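Arginase (RocF) (Helicobacter pylori, PDB 4G3H) probably catalyses the hydrolysis of L-arginine to urea and L-ornithine, using a pair of manganese ions. Local coordinates at residues K241-R249 with N283-E294. Sequence-based numbering, arbitrary orientation.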
loop_
_atom_site.group_PDB
_atom_site.type_symbol
_atom_site.label_atom_id
_atom_site.label_comp_id
_atom_site.label_asym_id
_atom_site.label_seq_id
_atom_site.Cartn_x
_atom_site.Cartn_y
_atom_site.Cartn_z
ATOM N N LYS A 241 -10.488 16.835 5.468
ATOM C CA LYS A 241 -10.440 18.284 5.655
ATOM C C LYS A 241 -9.031 18.728 6.035
ATOM O O LYS A 241 -8.582 19.805 5.645
ATOM C CB LYS A 241 -11.398 18.723 6.768
ATOM C CG LYS A 241 -12.874 18.541 6.474
ATOM C CD LYS A 241 -13.315 19.387 5.295
ATOM C CE LYS A 241 -14.788 19.738 5.409
ATOM N NZ LYS A 241 -15.608 18.542 5.750
ATOM N N LEU A 242 -8.348 17.892 6.812
ATOM C CA LEU A 242 -6.995 18.187 7.270
ATOM C C LEU A 242 -5.921 17.936 6.205
ATOM O O LEU A 242 -4.959 18.700 6.109
ATOM C CB LEU A 242 -6.678 17.369 8.531
ATOM C CG LEU A 242 -7.212 17.871 9.884
ATOM C CD1 LEU A 242 -8.654 18.328 9.765
ATOM C CD2 LEU A 242 -7.090 16.760 10.922
ATOM N N PHE A 243 -6.082 16.877 5.413
ATOM C CA PHE A 243 -5.103 16.548 4.374
ATOM C C PHE A 243 -5.815 16.467 3.034
ATOM O O PHE A 243 -6.642 15.584 2.812
ATOM C CB PHE A 243 -4.426 15.211 4.681
ATOM C CG PHE A 243 -3.223 14.937 3.828
ATOM C CD1 PHE A 243 -2.000 15.545 4.108
ATOM C CD2 PHE A 243 -3.311 14.084 2.735
ATOM C CE1 PHE A 243 -0.878 15.307 3.309
ATOM C CE2 PHE A 243 -2.193 13.840 1.930
ATOM C CZ PHE A 243 -0.980 14.453 2.219
ATOM N N THR A 244 -5.481 17.382 2.130
ATOM C CA THR A 244 -6.151 17.427 0.838
ATOM C C THR A 244 -5.345 16.977 -0.376
ATOM O O THR A 244 -5.891 16.883 -1.475
ATOM C CB THR A 244 -6.688 18.853 0.568
ATOM O OG1 THR A 244 -5.587 19.751 0.363
ATOM C CG2 THR A 244 -7.518 19.341 1.764
ATOM N N SER A 245 -4.059 16.693 -0.193
ATOM C CA SER A 245 -3.230 16.260 -1.316
ATOM C C SER A 245 -3.394 14.773 -1.629
ATOM O O SER A 245 -2.418 14.029 -1.708
ATOM C CB SER A 245 -1.760 16.575 -1.038
ATOM O OG SER A 245 -1.549 17.976 -1.045
ATOM N N THR A 246 -4.640 14.352 -1.812
ATOM C CA THR A 246 -4.945 12.967 -2.118
ATOM C C THR A 246 -6.203 12.936 -2.994
ATOM O O THR A 246 -7.099 13.774 -2.847
ATOM C CB THR A 246 -5.141 12.146 -0.810
ATOM O OG1 THR A 246 -5.123 10.749 -1.115
ATOM C CG2 THR A 246 -6.451 12.501 -0.130
ATOM N N GLY A 247 -6.259 11.972 -3.905
ATOM C CA GLY A 247 -7.376 11.863 -4.828
ATOM C C GLY A 247 -8.782 11.644 -4.303
ATOM O O GLY A 247 -9.731 12.220 -4.834
ATOM N N VAL A 248 -8.936 10.810 -3.280
ATOM C CA VAL A 248 -10.260 10.537 -2.733
ATOM C C VAL A 248 -10.295 10.823 -1.240
ATOM O O VAL A 248 -10.072 9.935 -0.422
ATOM C CB VAL A 248 -10.670 9.064 -2.985
ATOM C CG1 VAL A 248 -12.089 8.820 -2.491
ATOM C CG2 VAL A 248 -10.561 8.746 -4.476
ATOM N N ARG A 249 -10.574 12.075 -0.900
ATOM C CA ARG A 249 -10.638 12.516 0.488
ATOM C C ARG A 249 -11.914 12.055 1.181
ATOM O O ARG A 249 -13.004 12.150 0.627
ATOM C CB ARG A 249 -10.551 14.037 0.556
ATOM C CG ARG A 249 -9.271 14.613 -0.008
ATOM C CD ARG A 249 -9.158 16.077 0.366
ATOM N NE ARG A 249 -9.849 16.957 -0.566
ATOM C CZ ARG A 249 -10.395 18.123 -0.234
ATOM N NH1 ARG A 249 -10.348 18.556 1.019
ATOM N NH2 ARG A 249 -10.967 18.869 -1.165
ATOM N N ASN A 283 -1.122 13.041 -3.919
ATOM C CA ASN A 283 -1.405 13.798 -5.134
ATOM C C ASN A 283 -1.425 15.289 -4.805
ATOM O O ASN A 283 -2.467 15.849 -4.468
ATOM C CB ASN A 283 -2.758 13.384 -5.717
ATOM C CG ASN A 283 -3.007 13.984 -7.092
ATOM O OD1 ASN A 283 -2.453 15.031 -7.434
ATOM N ND2 ASN A 283 -3.857 13.331 -7.881
ATOM N N PRO A 284 -0.269 15.954 -4.909
ATOM C CA PRO A 284 -0.177 17.385 -4.611
ATOM C C PRO A 284 -0.956 18.305 -5.553
ATOM O O PRO A 284 -1.281 19.431 -5.179
ATOM C CB PRO A 284 1.328 17.646 -4.665
ATOM C CG PRO A 284 1.783 16.708 -5.727
ATOM C CD PRO A 284 1.025 15.433 -5.386
ATOM N N THR A 285 -1.267 17.835 -6.760
ATOM C CA THR A 285 -1.983 18.673 -7.721
ATOM C C THR A 285 -3.438 18.966 -7.362
ATOM O O THR A 285 -4.004 19.940 -7.857
ATOM C CB THR A 285 -1.949 18.080 -9.157
ATOM O OG1 THR A 285 -2.705 16.867 -9.197
ATOM C CG2 THR A 285 -0.523 17.788 -9.586
ATOM N N VAL A 286 -4.048 18.135 -6.516
ATOM C CA VAL A 286 -5.437 18.355 -6.122
ATOM C C VAL A 286 -5.567 19.058 -4.773
ATOM O O VAL A 286 -6.674 19.246 -4.268
ATOM C CB VAL A 286 -6.248 17.027 -6.065
ATOM C CG1 VAL A 286 -6.349 16.425 -7.454
ATOM C CG2 VAL A 286 -5.596 16.042 -5.092
ATOM N N SER A 287 -4.445 19.453 -4.186
ATOM C CA SER A 287 -4.500 20.134 -2.896
ATOM C C SER A 287 -5.237 21.462 -3.012
ATOM O O SER A 287 -5.107 22.168 -4.012
ATOM C CB SER A 287 -3.099 20.389 -2.357
ATOM O OG SER A 287 -3.164 21.226 -1.218
ATOM N N ILE A 288 -6.013 21.796 -1.987
ATOM C CA ILE A 288 -6.765 23.044 -1.981
ATOM C C ILE A 288 -6.023 24.105 -1.180
ATOM O O ILE A 288 -6.511 25.216 -1.005
ATOM C CB ILE A 288 -8.171 22.859 -1.373
ATOM C CG1 ILE A 288 -8.059 22.419 0.087
ATOM C CG2 ILE A 288 -8.946 21.829 -2.171
ATOM C CD1 ILE A 288 -9.396 22.203 0.761
ATOM N N LYS A 289 -4.840 23.756 -0.689
ATOM C CA LYS A 289 -4.043 24.697 0.085
ATOM C C LYS A 289 -2.966 25.315 -0.791
ATOM O O LYS A 289 -2.669 24.817 -1.873
ATOM C CB LYS A 289 -3.412 23.993 1.284
ATOM C CG LYS A 289 -4.433 23.400 2.237
ATOM C CD LYS A 289 -3.769 22.720 3.416
ATOM C CE LYS A 289 -4.806 22.069 4.313
ATOM N NZ LYS A 289 -4.175 21.370 5.457
ATOM N N HIS A 290 -2.386 26.412 -0.326
ATOM C CA HIS A 290 -1.351 27.080 -1.092
ATOM C C HIS A 290 -0.121 27.299 -0.229
ATOM O O HIS A 290 0.288 28.432 0.031
ATOM C CB HIS A 290 -1.880 28.407 -1.634
ATOM C CG HIS A 290 -3.063 28.255 -2.539
ATOM N ND1 HIS A 290 -3.030 27.494 -3.687
ATOM C CD2 HIS A 290 -4.318 28.758 -2.457
ATOM C CE1 HIS A 290 -4.212 27.534 -4.275
ATOM N NE2 HIS A 290 -5.012 28.294 -3.549
ATOM N N ASN A 291 0.454 26.192 0.224
ATOM C CA ASN A 291 1.646 26.219 1.054
ATOM C C ASN A 291 2.358 24.869 1.036
ATOM O O ASN A 291 1.951 23.942 0.334
ATOM C CB ASN A 291 1.295 26.596 2.495
ATOM C CG ASN A 291 0.264 25.671 3.105
ATOM O OD1 ASN A 291 0.154 24.508 2.720
ATOM N ND2 ASN A 291 -0.488 26.179 4.073
ATOM N N ASN A 292 3.418 24.775 1.830
ATOM C CA ASN A 292 4.237 23.576 1.929
ATOM C C ASN A 292 3.759 22.606 3.003
ATOM O O ASN A 292 4.315 21.521 3.147
ATOM C CB ASN A 292 5.674 23.978 2.254
ATOM C CG ASN A 292 6.648 23.579 1.179
ATOM O OD1 ASN A 292 7.857 23.733 1.338
ATOM N ND2 ASN A 292 6.130 23.065 0.071
ATOM N N GLU A 293 2.741 23.002 3.757
ATOM C CA GLU A 293 2.220 22.186 4.845
ATOM C C GLU A 293 2.039 20.689 4.603
ATOM O O GLU A 293 2.617 19.866 5.317
ATOM C CB GLU A 293 0.897 22.763 5.349
ATOM C CG GLU A 293 1.039 24.058 6.124
ATOM C CD GLU A 293 -0.155 24.329 7.020
ATOM O OE1 GLU A 293 -0.411 23.510 7.929
ATOM O OE2 GLU A 293 -0.839 25.355 6.818
ATOM N N GLU A 294 1.235 20.331 3.611
ATOM C CA GLU A 294 0.972 18.928 3.343
ATOM C C GLU A 294 2.199 18.152 2.862
ATOM O O GLU A 294 2.426 17.012 3.283
ATOM C CB GLU A 294 -0.185 18.804 2.354
ATOM C CG GLU A 294 -1.439 19.481 2.880
ATOM C CD GLU A 294 -2.584 19.493 1.891
ATOM O OE1 GLU A 294 -2.331 19.617 0.675
ATOM O OE2 GLU A 294 -3.745 19.401 2.333
HETATM O O HOH W 1 -8.886 17.978 -3.333
#
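With chi1 at 69°, T244 sets OG1 between its own N and carbonyl carbon, facing E294, whose chain is extended beyond CG (chi2 175°) and drives the carboxylate into the 241-249 loop. Four donors grip that carboxylate. T244 OG1 gives its proton to the syn lone pair of E294 OE2 at 2.7 Å, while T244 N meets OE2 from above the carboxylate plane, also at 2.7 Å. On the other oxygen, S245 OG (2.5 Å to E294 OE1) and S287 OG (2.6 Å to the same atom) arrive from opposite faces, which should fix the carboxylate's rotation and probably favours its charged form. T244 OG1 also accepts from I288 N (3.1 Å), and S287 OG closes an ST turn by accepting from K289 N. K289 NZ donates to L242 O (2.9 Å); separately, N283 N bonds S245 O (2.7 Å). The contact joins loops following neighbouring central strands, 228-234 and 274-280, of the eight-stranded parallel sheet of the arginase alpha/beta fold. The first loop runs on from manganese ligands D234 and D236, beside which lies T246, its OG1 hydrogen-bonded to E281 O; the second leads into helix 293-309, with E294 in its first turn and Q297 and V298, further along, touching F243, while P284 rests on helix 16-30.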